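Local coordinates for putative sugar ABC transporter, substrate-binding protein (Clostridium phytofermentans, PDB 4WZZ), which probably binds sugars as the solute-binding component of an ABC transporter and holds L-rhamnose in its ligand pocket, at residues Trp196-Gly199 with Met200-Val203; Ala119-Thr122 with Asp123-Glu126; Lys358-Pro361 with Ser362-Ala365; Leu296-Pro299 with Ile300-Gly303; Tyr51-Thr54 with Ala55-Ile59. All coordinates share one frame; numbering follows the deposited sequence.

Interaction 1: residues Trp196-Gly199 with Met200-Val203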
loop_
_atom_site.group_PDB
_atom_site.type_symbol
_atom_site.label_atom_id
_atom_site.label_comp_id
_atom_site.label_asym_id
_atom_site.label_seq_id
_atom_site.Cartn_x
_atom_site.Cartn_y
_atom_site.Cartn_z
ATOM N N TRP A 196 -0.337 -6.547 6.773
ATOM C CA TRP A 196 1.008 -6.256 7.259
ATOM C C TRP A 196 1.083 -6.371 8.769
ATOM O O TRP A 196 2.072 -6.866 9.311
ATOM C CB TRP A 196 1.468 -4.874 6.809
ATOM C CG TRP A 196 1.547 -4.763 5.310
ATOM C CD1 TRP A 196 1.903 -5.743 4.433
ATOM C CD2 TRP A 196 1.240 -3.613 4.526
ATOM N NE1 TRP A 196 1.848 -5.269 3.141
ATOM C CE2 TRP A 196 1.434 -3.956 3.177
ATOM C CE3 TRP A 196 0.803 -2.325 4.835
ATOM C CZ2 TRP A 196 1.220 -3.041 2.129
ATOM C CZ3 TRP A 196 0.606 -1.439 3.814
ATOM C CH2 TRP A 196 0.805 -1.796 2.481
ATOM N N ILE A 197 0.064 -5.871 9.450
ATOM C CA ILE A 197 0.039 -5.914 10.910
ATOM C C ILE A 197 -0.081 -7.358 11.387
ATOM O O ILE A 197 0.621 -7.782 12.302
ATOM C CB ILE A 197 -1.080 -5.045 11.477
ATOM C CG1 ILE A 197 -0.788 -3.582 11.194
ATOM C CG2 ILE A 197 -1.204 -5.246 13.010
ATOM C CD1 ILE A 197 -2.015 -2.668 11.284
ATOM N N ASP A 198 -0.931 -8.145 10.737
ATOM C CA ASP A 198 -1.009 -9.558 11.084
ATOM C C ASP A 198 0.322 -10.239 10.827
ATOM O O ASP A 198 0.762 -11.084 11.619
ATOM C CB ASP A 198 -2.105 -10.241 10.293
ATOM C CG ASP A 198 -3.495 -9.913 10.823
ATOM O OD1 ASP A 198 -3.609 -9.433 11.981
ATOM O OD2 ASP A 198 -4.474 -10.129 10.077
ATOM N N GLY A 199 0.955 -9.886 9.714
ATOM C CA GLY A 199 2.267 -10.409 9.394
ATOM C C GLY A 199 3.282 -10.068 10.475
ATOM O O GLY A 199 4.097 -10.916 10.867
HETATM N N MSE A 200 3.268 -8.823 10.947
HETATM C CA MSE A 200 4.231 -8.394 11.961
HETATM C C MSE A 200 3.993 -9.192 13.231
HETATM O O MSE A 200 4.932 -9.592 13.909
HETATM C CB MSE A 200 4.106 -6.885 12.222
HETATM C CG MSE A 200 4.692 -6.079 11.127
HETATM SE SE MSE A 200 4.706 -4.173 11.686
HETATM C CE MSE A 200 3.084 -3.609 10.780
ATOM N N LYS A 201 2.733 -9.416 13.562
ATOM C CA LYS A 201 2.424 -10.113 14.799
ATOM C C LYS A 201 2.877 -11.557 14.721
ATOM O O LYS A 201 3.301 -12.124 15.717
ATOM C CB LYS A 201 0.951 -9.971 15.149
ATOM C CG LYS A 201 0.620 -8.509 15.574
ATOM C CD LYS A 201 -0.798 -8.349 16.057
ATOM C CE LYS A 201 -1.773 -8.769 14.993
ATOM N NZ LYS A 201 -3.157 -8.373 15.353
ATOM N N THR A 202 2.797 -12.154 13.537
ATOM C CA THR A 202 3.352 -13.497 13.358
ATOM C C THR A 202 4.884 -13.495 13.453
ATOM O O THR A 202 5.469 -14.315 14.161
ATOM C CB THR A 202 2.857 -14.094 12.024
ATOM O OG1 THR A 202 1.431 -14.256 12.088
ATOM C CG2 THR A 202 3.493 -15.459 11.719
ATOM N N VAL A 203 5.540 -12.590 12.733
ATOM C CA VAL A 203 6.989 -12.512 12.723
ATOM C C VAL A 203 7.525 -12.280 14.136
ATOM O O VAL A 203 8.520 -12.884 14.553
ATOM C CB VAL A 203 7.442 -11.374 11.788
ATOM C CG1 VAL A 203 8.940 -11.088 11.933
ATOM C CG2 VAL A 203 7.106 -11.704 10.363
#

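Interaction 2: residues Ala119-Thr122 with Asp123-Glu126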
loop_
_atom_site.group_PDB
_atom_site.type_symbol
_atom_site.label_atom_id
_atom_site.label_comp_id
_atom_site.label_asym_id
_atom_site.label_seq_id
_atom_site.Cartn_x
_atom_site.Cartn_y
_atom_site.Cartn_z
ATOM N N ALA A 119 -8.815 -1.701 -2.125
ATOM C CA ALA A 119 -9.956 -1.850 -1.235
ATOM C C ALA A 119 -9.814 -1.185 0.108
ATOM O O ALA A 119 -8.788 -1.324 0.777
ATOM C CB ALA A 119 -10.254 -3.353 -1.015
ATOM N N ASN A 120 -10.867 -0.488 0.517
ATOM C CA ASN A 120 -10.933 0.095 1.860
ATOM C C ASN A 120 -11.511 -0.870 2.880
ATOM O O ASN A 120 -11.497 -0.605 4.087
ATOM C CB ASN A 120 -11.757 1.373 1.846
ATOM C CG ASN A 120 -11.038 2.514 1.157
ATOM O OD1 ASN A 120 -9.810 2.567 1.148
ATOM N ND2 ASN A 120 -11.793 3.428 0.578
ATOM N N ASP A 121 -12.011 -1.997 2.394
ATOM C CA ASP A 121 -12.557 -3.048 3.254
ATOM C C ASP A 121 -12.510 -4.321 2.431
ATOM O O ASP A 121 -12.745 -4.297 1.211
ATOM C CB ASP A 121 -13.988 -2.718 3.667
ATOM C CG ASP A 121 -14.571 -3.718 4.685
ATOM O OD1 ASP A 121 -14.927 -4.855 4.297
ATOM O OD2 ASP A 121 -14.692 -3.344 5.868
ATOM N N THR A 122 -12.197 -5.431 3.085
ATOM C CA THR A 122 -11.909 -6.648 2.368
ATOM C C THR A 122 -13.194 -7.267 1.809
ATOM O O THR A 122 -13.182 -7.885 0.738
ATOM C CB THR A 122 -11.212 -7.647 3.298
ATOM O OG1 THR A 122 -10.290 -6.929 4.139
ATOM C CG2 THR A 122 -10.471 -8.682 2.491
ATOM N N ASP A 123 -14.296 -7.068 2.528
ATOM C CA ASP A 123 -15.548 -7.777 2.248
ATOM C C ASP A 123 -16.744 -6.902 1.828
ATOM O O ASP A 123 -17.642 -7.357 1.113
ATOM C CB ASP A 123 -15.954 -8.569 3.486
ATOM C CG ASP A 123 -14.990 -9.705 3.800
ATOM O OD1 ASP A 123 -14.440 -10.319 2.867
ATOM O OD2 ASP A 123 -14.782 -9.984 4.994
ATOM N N ALA A 124 -16.769 -5.663 2.296
ATOM C CA ALA A 124 -17.923 -4.784 2.117
ATOM C C ALA A 124 -18.171 -4.418 0.661
ATOM O O ALA A 124 -19.292 -4.063 0.289
ATOM C CB ALA A 124 -17.752 -3.523 2.961
ATOM N N LEU A 125 -17.140 -4.517 -0.168
ATOM C CA LEU A 125 -17.274 -4.145 -1.573
ATOM C C LEU A 125 -17.833 -5.277 -2.432
ATOM O O LEU A 125 -18.060 -5.097 -3.632
ATOM C CB LEU A 125 -15.911 -3.725 -2.124
ATOM C CG LEU A 125 -15.125 -2.718 -1.289
ATOM C CD1 LEU A 125 -13.795 -2.476 -1.969
ATOM C CD2 LEU A 125 -15.909 -1.421 -1.141
ATOM N N GLU A 126 -18.048 -6.445 -1.825
ATOM C CA GLU A 126 -18.311 -7.642 -2.603
ATOM C C GLU A 126 -19.623 -7.530 -3.394
ATOM O O GLU A 126 -19.671 -7.921 -4.558
ATOM C CB GLU A 126 -18.296 -8.911 -1.736
ATOM C CG GLU A 126 -18.678 -10.169 -2.536
ATOM C CD GLU A 126 -18.375 -11.484 -1.832
ATOM O OE1 GLU A 126 -17.768 -11.494 -0.735
ATOM O OE2 GLU A 126 -18.751 -12.525 -2.406
#

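Interaction 3: residues Lys358-Pro361 with Ser362-Ala365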
loop_
_atom_site.group_PDB
_atom_site.type_symbol
_atom_site.label_atom_id
_atom_site.label_comp_id
_atom_site.label_asym_id
_atom_site.label_seq_id
_atom_site.Cartn_x
_atom_site.Cartn_y
_atom_site.Cartn_z
ATOM N N LYS A 358 14.391 -0.459 0.688
ATOM C CA LYS A 358 14.775 0.306 1.869
ATOM C C LYS A 358 15.303 1.705 1.484
ATOM O O LYS A 358 16.252 1.817 0.675
ATOM C CB LYS A 358 15.856 -0.471 2.626
ATOM C CG LYS A 358 16.402 0.209 3.847
ATOM C CD LYS A 358 17.433 -0.699 4.506
ATOM C CE LYS A 358 18.104 -0.028 5.697
ATOM N NZ LYS A 358 19.215 -0.883 6.280
ATOM N N PHE A 359 14.678 2.728 2.051
ATOM C CA PHE A 359 15.087 4.114 1.899
ATOM C C PHE A 359 15.801 4.552 3.167
ATOM O O PHE A 359 15.271 4.413 4.270
ATOM C CB PHE A 359 13.874 5.018 1.590
ATOM C CG PHE A 359 13.204 4.665 0.283
ATOM C CD1 PHE A 359 13.791 5.042 -0.918
ATOM C CD2 PHE A 359 12.045 3.921 0.255
ATOM C CE1 PHE A 359 13.213 4.704 -2.113
ATOM C CE2 PHE A 359 11.455 3.584 -0.932
ATOM C CZ PHE A 359 12.045 3.961 -2.126
ATOM N N GLU A 360 17.014 5.036 3.002
ATOM C CA GLU A 360 17.864 5.341 4.138
ATOM C C GLU A 360 18.723 6.540 3.752
ATOM O O GLU A 360 18.695 7.000 2.618
ATOM C CB GLU A 360 18.722 4.117 4.470
ATOM C CG GLU A 360 19.506 3.584 3.285
ATOM C CD GLU A 360 20.415 2.428 3.668
ATOM O OE1 GLU A 360 21.192 2.569 4.638
ATOM O OE2 GLU A 360 20.349 1.387 2.994
ATOM N N PRO A 361 19.507 7.077 4.702
ATOM C CA PRO A 361 20.306 8.258 4.373
ATOM C C PRO A 361 21.173 8.119 3.120
ATOM O O PRO A 361 21.399 9.083 2.376
ATOM C CB PRO A 361 21.190 8.424 5.620
ATOM C CG PRO A 361 20.305 7.890 6.743
ATOM C CD PRO A 361 19.524 6.749 6.139
ATOM N N SER A 362 21.670 6.920 2.866
ATOM C CA SER A 362 22.573 6.742 1.732
ATOM C C SER A 362 21.887 6.807 0.361
ATOM O O SER A 362 22.560 6.886 -0.645
ATOM C CB SER A 362 23.352 5.434 1.876
ATOM O OG SER A 362 22.498 4.308 1.802
ATOM N N ASN A 363 20.551 6.767 0.309
ATOM C CA ASN A 363 19.858 6.791 -0.982
ATOM C C ASN A 363 18.599 7.634 -1.023
ATOM O O ASN A 363 17.932 7.674 -2.034
ATOM C CB ASN A 363 19.501 5.374 -1.474
ATOM C CG ASN A 363 18.431 4.695 -0.622
ATOM O OD1 ASN A 363 17.808 5.308 0.230
ATOM N ND2 ASN A 363 18.186 3.417 -0.907
ATOM N N ILE A 364 18.269 8.334 0.051
ATOM C CA ILE A 364 16.937 8.951 0.131
ATOM C C ILE A 364 16.775 10.116 -0.844
ATOM O O ILE A 364 15.738 10.238 -1.485
ATOM C CB ILE A 364 16.596 9.370 1.599
ATOM C CG1 ILE A 364 15.234 10.067 1.705
ATOM C CG2 ILE A 364 17.680 10.297 2.173
ATOM C CD1 ILE A 364 14.098 9.221 1.286
ATOM N N ALA A 365 17.795 10.958 -0.989
ATOM C CA ALA A 365 17.614 12.187 -1.741
ATOM C C ALA A 365 17.335 11.904 -3.220
ATOM O O ALA A 365 16.476 12.547 -3.833
ATOM C CB ALA A 365 18.818 13.102 -1.566
HETATM O O HOH W 1 22.349 5.010 5.088
#

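Interaction 4: residues Leu296-Pro299 with Ile300-Gly303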
loop_
_atom_site.group_PDB
_atom_site.type_symbol
_atom_site.label_atom_id
_atom_site.label_comp_id
_atom_site.label_asym_id
_atom_site.label_seq_id
_atom_site.Cartn_x
_atom_site.Cartn_y
_atom_site.Cartn_z
ATOM N N LEU A 296 9.475 1.246 1.048
ATOM C CA LEU A 296 8.297 1.290 0.196
ATOM C C LEU A 296 8.593 0.466 -1.047
ATOM O O LEU A 296 9.205 -0.609 -0.943
ATOM C CB LEU A 296 7.881 2.744 -0.109
ATOM C CG LEU A 296 6.386 2.914 -0.447
ATOM C CD1 LEU A 296 5.527 2.815 0.808
ATOM C CD2 LEU A 296 6.130 4.237 -1.191
ATOM N N TRP A 297 8.171 0.976 -2.197
ATOM C CA TRP A 297 8.150 0.300 -3.498
ATOM C C TRP A 297 7.701 1.414 -4.422
ATOM O O TRP A 297 7.318 2.480 -3.950
ATOM C CB TRP A 297 7.149 -0.886 -3.532
ATOM C CG TRP A 297 5.815 -0.447 -3.100
ATOM C CD1 TRP A 297 4.882 0.205 -3.834
ATOM C CD2 TRP A 297 5.295 -0.557 -1.778
ATOM N NE1 TRP A 297 3.790 0.499 -3.057
ATOM C CE2 TRP A 297 4.025 0.051 -1.780
ATOM C CE3 TRP A 297 5.777 -1.119 -0.600
ATOM C CZ2 TRP A 297 3.228 0.114 -0.632
ATOM C CZ3 TRP A 297 4.980 -1.073 0.525
ATOM C CH2 TRP A 297 3.727 -0.445 0.507
ATOM N N ASN A 298 7.731 1.201 -5.733
ATOM C CA ASN A 298 7.385 2.275 -6.637
ATOM C C ASN A 298 5.888 2.273 -6.925
ATOM O O ASN A 298 5.399 1.378 -7.619
ATOM C CB ASN A 298 8.194 2.150 -7.940
ATOM C CG ASN A 298 8.002 3.333 -8.866
ATOM O OD1 ASN A 298 6.934 3.937 -8.913
ATOM N ND2 ASN A 298 9.040 3.658 -9.642
ATOM N N PRO A 299 5.157 3.271 -6.399
ATOM C CA PRO A 299 3.696 3.267 -6.590
ATOM C C PRO A 299 3.284 3.485 -8.041
ATOM O O PRO A 299 2.208 3.057 -8.466
ATOM C CB PRO A 299 3.208 4.412 -5.707
ATOM C CG PRO A 299 4.389 5.339 -5.617
ATOM C CD PRO A 299 5.620 4.466 -5.663
ATOM N N ILE A 300 4.129 4.179 -8.794
ATOM C CA ILE A 300 3.863 4.400 -10.205
ATOM C C ILE A 300 3.928 3.063 -10.950
ATOM O O ILE A 300 3.056 2.721 -11.748
ATOM C CB ILE A 300 4.861 5.392 -10.818
ATOM C CG1 ILE A 300 4.803 6.717 -10.063
ATOM C CG2 ILE A 300 4.562 5.597 -12.286
ATOM C CD1 ILE A 300 5.865 7.689 -10.464
ATOM N N GLN A 301 4.971 2.289 -10.667
ATOM C CA GLN A 301 5.107 0.978 -11.269
ATOM C C GLN A 301 4.037 0.004 -10.785
ATOM O O GLN A 301 3.609 -0.876 -11.556
ATOM C CB GLN A 301 6.510 0.416 -11.017
ATOM C CG GLN A 301 7.577 1.201 -11.765
ATOM C CD GLN A 301 8.978 0.666 -11.565
ATOM O OE1 GLN A 301 9.322 0.194 -10.496
ATOM N NE2 GLN A 301 9.806 0.778 -12.593
ATOM N N LEU A 302 3.567 0.163 -9.543
ATOM C CA LEU A 302 2.453 -0.649 -9.061
ATOM C C LEU A 302 1.269 -0.361 -9.975
ATOM O O LEU A 302 0.578 -1.277 -10.445
ATOM C CB LEU A 302 2.096 -0.325 -7.618
ATOM C CG LEU A 302 0.860 -1.053 -7.084
ATOM C CD1 LEU A 302 1.073 -2.572 -7.114
ATOM C CD2 LEU A 302 0.488 -0.629 -5.662
ATOM N N GLY A 303 1.049 0.919 -10.248
ATOM C CA GLY A 303 -0.017 1.306 -11.156
ATOM C C GLY A 303 0.222 0.784 -12.556
ATOM O O GLY A 303 -0.715 0.297 -13.203
HETATM O O HOH W 2 11.656 2.032 -9.195
#

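Interaction 5: residues Tyr51-Thr54 with Ala55-Ile59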
loop_
_atom_site.group_PDB
_atom_site.type_symbol
_atom_site.label_atom_id
_atom_site.label_comp_id
_atom_site.label_asym_id
_atom_site.label_seq_id
_atom_site.Cartn_x
_atom_site.Cartn_y
_atom_site.Cartn_z
ATOM N N TYR A 51 -0.414 -5.522 -26.212
ATOM C CA TYR A 51 -1.144 -4.713 -25.223
ATOM C C TYR A 51 -2.060 -3.639 -25.801
ATOM O O TYR A 51 -2.655 -2.855 -25.055
ATOM C CB TYR A 51 -0.178 -4.084 -24.211
ATOM C CG TYR A 51 0.313 -5.127 -23.246
ATOM C CD1 TYR A 51 -0.435 -5.473 -22.127
ATOM C CD2 TYR A 51 1.487 -5.824 -23.493
ATOM C CE1 TYR A 51 -0.010 -6.467 -21.265
ATOM C CE2 TYR A 51 1.921 -6.815 -22.631
ATOM C CZ TYR A 51 1.174 -7.125 -21.518
ATOM O OH TYR A 51 1.619 -8.120 -20.674
ATOM N N ALA A 52 -2.186 -3.582 -27.119
ATOM C CA ALA A 52 -3.101 -2.611 -27.716
ATOM C C ALA A 52 -4.501 -2.851 -27.161
ATOM O O ALA A 52 -4.929 -3.997 -27.012
ATOM C CB ALA A 52 -3.091 -2.730 -29.230
ATOM N N THR A 53 -5.212 -1.775 -26.841
ATOM C CA THR A 53 -6.549 -1.908 -26.275
ATOM C C THR A 53 -7.338 -0.688 -26.686
ATOM O O THR A 53 -6.760 0.377 -26.933
ATOM C CB THR A 53 -6.509 -2.026 -24.717
ATOM O OG1 THR A 53 -7.829 -2.245 -24.192
ATOM C CG2 THR A 53 -5.916 -0.789 -24.091
ATOM N N THR A 54 -8.647 -0.832 -26.801
ATOM C CA THR A 54 -9.500 0.346 -26.943
ATOM C C THR A 54 -10.547 0.413 -25.837
ATOM O O THR A 54 -11.504 1.179 -25.922
ATOM C CB THR A 54 -10.203 0.383 -28.310
ATOM O OG1 THR A 54 -11.070 -0.747 -28.427
ATOM C CG2 THR A 54 -9.172 0.358 -29.450
ATOM N N ALA A 55 -10.324 -0.346 -24.770
ATOM C CA ALA A 55 -11.310 -0.470 -23.715
ATOM C C ALA A 55 -11.196 0.672 -22.713
ATOM O O ALA A 55 -10.265 1.481 -22.767
ATOM C CB ALA A 55 -11.146 -1.807 -23.011
ATOM N N THR A 56 -12.153 0.713 -21.793
ATOM C CA THR A 56 -12.203 1.751 -20.775
ATOM C C THR A 56 -11.963 1.137 -19.393
ATOM O O THR A 56 -12.610 0.171 -19.010
ATOM C CB THR A 56 -13.547 2.461 -20.818
ATOM O OG1 THR A 56 -13.685 3.131 -22.088
ATOM C CG2 THR A 56 -13.650 3.499 -19.690
ATOM N N TYR A 57 -11.016 1.709 -18.662
ATOM C CA TYR A 57 -10.548 1.120 -17.418
ATOM C C TYR A 57 -10.710 2.126 -16.294
ATOM O O TYR A 57 -10.166 3.224 -16.386
ATOM C CB TYR A 57 -9.070 0.777 -17.526
ATOM C CG TYR A 57 -8.738 -0.194 -18.624
ATOM C CD1 TYR A 57 -8.679 0.219 -19.949
ATOM C CD2 TYR A 57 -8.468 -1.517 -18.329
ATOM C CE1 TYR A 57 -8.367 -0.664 -20.947
ATOM C CE2 TYR A 57 -8.154 -2.414 -19.317
ATOM C CZ TYR A 57 -8.101 -1.990 -20.624
ATOM O OH TYR A 57 -7.795 -2.915 -21.604
ATOM N N ALA A 58 -11.465 1.752 -15.264
ATOM C CA ALA A 58 -11.628 2.575 -14.053
ATOM C C ALA A 58 -10.668 2.142 -12.968
ATOM O O ALA A 58 -10.641 0.963 -12.589
ATOM C CB ALA A 58 -13.033 2.435 -13.515
ATOM N N ILE A 59 -9.892 3.085 -12.431
ATOM C CA ILE A 59 -9.124 2.788 -11.235
ATOM C C ILE A 59 -9.739 3.565 -10.094
ATOM O O ILE A 59 -9.987 4.762 -10.200
ATOM C CB ILE A 59 -7.613 3.108 -11.370
ATOM C CG1 ILE A 59 -6.900 2.744 -10.051
ATOM C CG2 ILE A 59 -7.402 4.558 -11.815
ATOM C CD1 ILE A 59 -5.394 2.707 -10.146
HETATM O O HOH W 3 -13.570 2.064 -24.557
#

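Interaction 1: residues Trp196-Gly199 with Met200-Val203
The CE tip of M200 meets the CG1 branch of I197 along helix 191-203, a worked example of how a flexible side chain can fold back over the preceding turn of its own helix. M200 is present as selenomethionine and can be followed atom by atom. Its CB rests over two successive carbonyl oxygens, 3.6 Å from O of W196 and much the same from that of I197. CG comes in closer, 3.3 Å from W196 O, the oxygen that also accepts the backbone bond from M200 N. The turn about the CG-SE bond (chi3 -98°) brings CE back along the helix instead of outward. There CE lies 3.9 Å from I197 CG1. A looser contact, at 4.5 Å, runs from M200 CE to W196 CB.

On the solvent side the same spacing is put to polar use. K201 reaches over I197, bringing its CE to 4.1 Å from I197 CG2, and its NZ forms a salt bridge of 3.6 Å with D198 OD1. So long a pairing, at an exposed carboxylate, probably contributes modestly. Four consecutive backbone bonds, from W196 O to M200 N through G199 O to V203 N, hold the two turns together, and V203 CG2 presses to 3.2 Å from G199 O.

The helix is the crossover of a beta-alpha-beta unit between strands 179-185 and 212-219. I197 packs onto V183 and S185 of strand 179-185, V203 meets Q165 and M168 of helix 160-174, and W196 lies against T160 and I163 of that helix while touching the bound rhamnose.

Interaction 2: residues Ala119-Thr122 with Asp123-Glu126
A carboxylate-to-backbone contact joins D121 to D123 and A124 in the loop that leads from strand 114-117 to helix 126-134. One oxygen takes both bonds. D121 OD1 accepts from D123 N at 2.9 Å and from A124 N at 2.8 Å, the two donors arriving from opposite faces of the carboxylate. D123 N comes on the anti side, 20° out of the plane, whereas A124 N stands well above it, 39° out. With CG of D121 anti to its own nitrogen (chi1 -174°), the carboxylate is carried over the chain that follows, and CB of A124 settles 3.4 Å from OD1.

The bond to D123 N defines an Asx turn, and it runs directly into a type I beta turn from D123 to E126, closed by E126 N bonding to D123 O. Two tight turns in succession thus redirect the chain from sheet to helix.

L125 adds an apolar contact, its CD1 3.8 Å from A119 CB, and its CG is equally near D121 O; L125 also touches Q100 and I101 of helix 97-110. The carboxylate of D123 bonds to N147 instead of the turn, and the side chain of N120, whose amide bonds to K62 O, comes within about 7 Å of the bound rhamnose.

Interaction 3: residues Lys358-Pro361 with Ser362-Ala365
N363 lays its amide along the backbone of K358 and E360, joining the end of strand 357-359 to the start of helix 364-368 through a beta turn. The turn, E360 to N363, is closed by N363 N donating to E360 O at 3.0 Å from above the carbonyl plane. The side chain then copies what a neighbouring strand would do, offering one donor and one acceptor. ND2 gives a nearly straight bond (172°) to K358 O, 3.0 Å away, and this oxygen lies in the plane of the amide. OD1 accepts from E360 N at 2.9 Å, equally straight. Held at both ends, the amide can hardly rotate. A chi1 of 68° sets CG between the backbone nitrogen and carbonyl carbon and so swings the group back over the strand; although N363 occupies the N-cap position, its side chain makes no capping bond.

The flanking flat groups are inclined to it, the F359 ring plane by 54° and the E360 carboxylate almost perpendicularly. The F359 ring meets W367 edge-to-face, and F359 CB lies 4.2 Å from I364 CD1. Besides touching S362 OG, E360 shares a water that donates to E360 OE1 at 2.7 Å and accepts from S362 N at 3.0 Å.

Interaction 4: residues Leu296-Pro299 with Ile300-Gly303
A chi1 of -173° swings the side chain of N298 forward over the residues that follow it, placing OD1 beside I300 N and Q301 N at the start of helix 299-315. The shorter of the two bonds, 2.8 Å from I300 N to OD1, is sharply bent and weak. Q301 N donates far straighter, at 3.1 Å to the same OD1, though from high above the plane of the amide. N298 O begins the regular helical bonding by accepting from L302 N at 2.9 Å, and P299 O follows with G303 N.

Q301 answers from within the helix. Its extended chain crosses that of N298 at about a right angle, CG lying 3.6 Å from N298 CG, with the two amide planes inclined by 28°. A water ties their ends together, accepting from N298 ND2 and donating to Q301 OE1 at 3.2 Å, so both halves of the asparagine amide are engaged.

Just upstream, W297 carries L296 CG over one ring face, 3.8 Å above its centre, and its NE1 bonds to Y68 of helix 67-82. This is a classic asparagine N-cap, set immediately after a tryptophan that touches rhamnose in the sugar pocket.

Interaction 5: residues Tyr51-Thr54 with Ala55-Ile59
T53 and Y57 meet hydroxyl to hydroxyl, OG1 and OH 2.7 Å apart, in a hydrogen bond whose donor may be either group. The two side chains approach from opposite directions, and T53 OG1 lies at the edge of the tyrosine ring, in its plane. The same OG1 accepts from A55 N at 3.2 Å in a nearly straight bond (166°), which makes this an ST turn, the hydroxyl counterpart of an Asx turn. One threonine oxygen therefore links the turn to the strand beyond it. Its place follows from a chi1 of -176°, which sends OG1 away from the backbone nitrogen and over the coming residues, while CG2 sits 4.0 Å from Y57 CE1.

Next to this, a water spans the backbone and the following side chain: it donates to T54 O at 2.6 Å and bonds to T56 OG1 at 2.7 Å.

Farther out, A55 and Y57 pair with K86 through backbone bonds, and T56 N is held by D113. The Y57 ring is wedged between two helices, against Y76 and I80 of helix 67-82 and S310, I311 and V314 of helix 299-315, where strand 56-60 enters the mixed sheet beside strand 86-90.

Overall arrangement
Along the chain the order is interaction 5, 2, 1, 4 and 3, with no two overlapping. Interactions 5 and 2 belong to the lobe built on the mixed sheet, one entering strand 56-60 and the other leaving strand 114-117, their centres 23 Å apart. Interaction 1 lies on a crossover helix of the four-stranded parallel sheet. Although the centres of interactions 1 and 4 are 22 Å apart, W196 CH2 and W297 CH2 meet at 3.8 Å, which brings the two together at the pocket. Interaction 3 joins interaction 4 through the two-stranded sheet of 294-296 and 357-359, where F359 CE2 packs 3.6 Å from L296 N. The sugar thus sits between two lobes, as in periplasmic binding proteins generally.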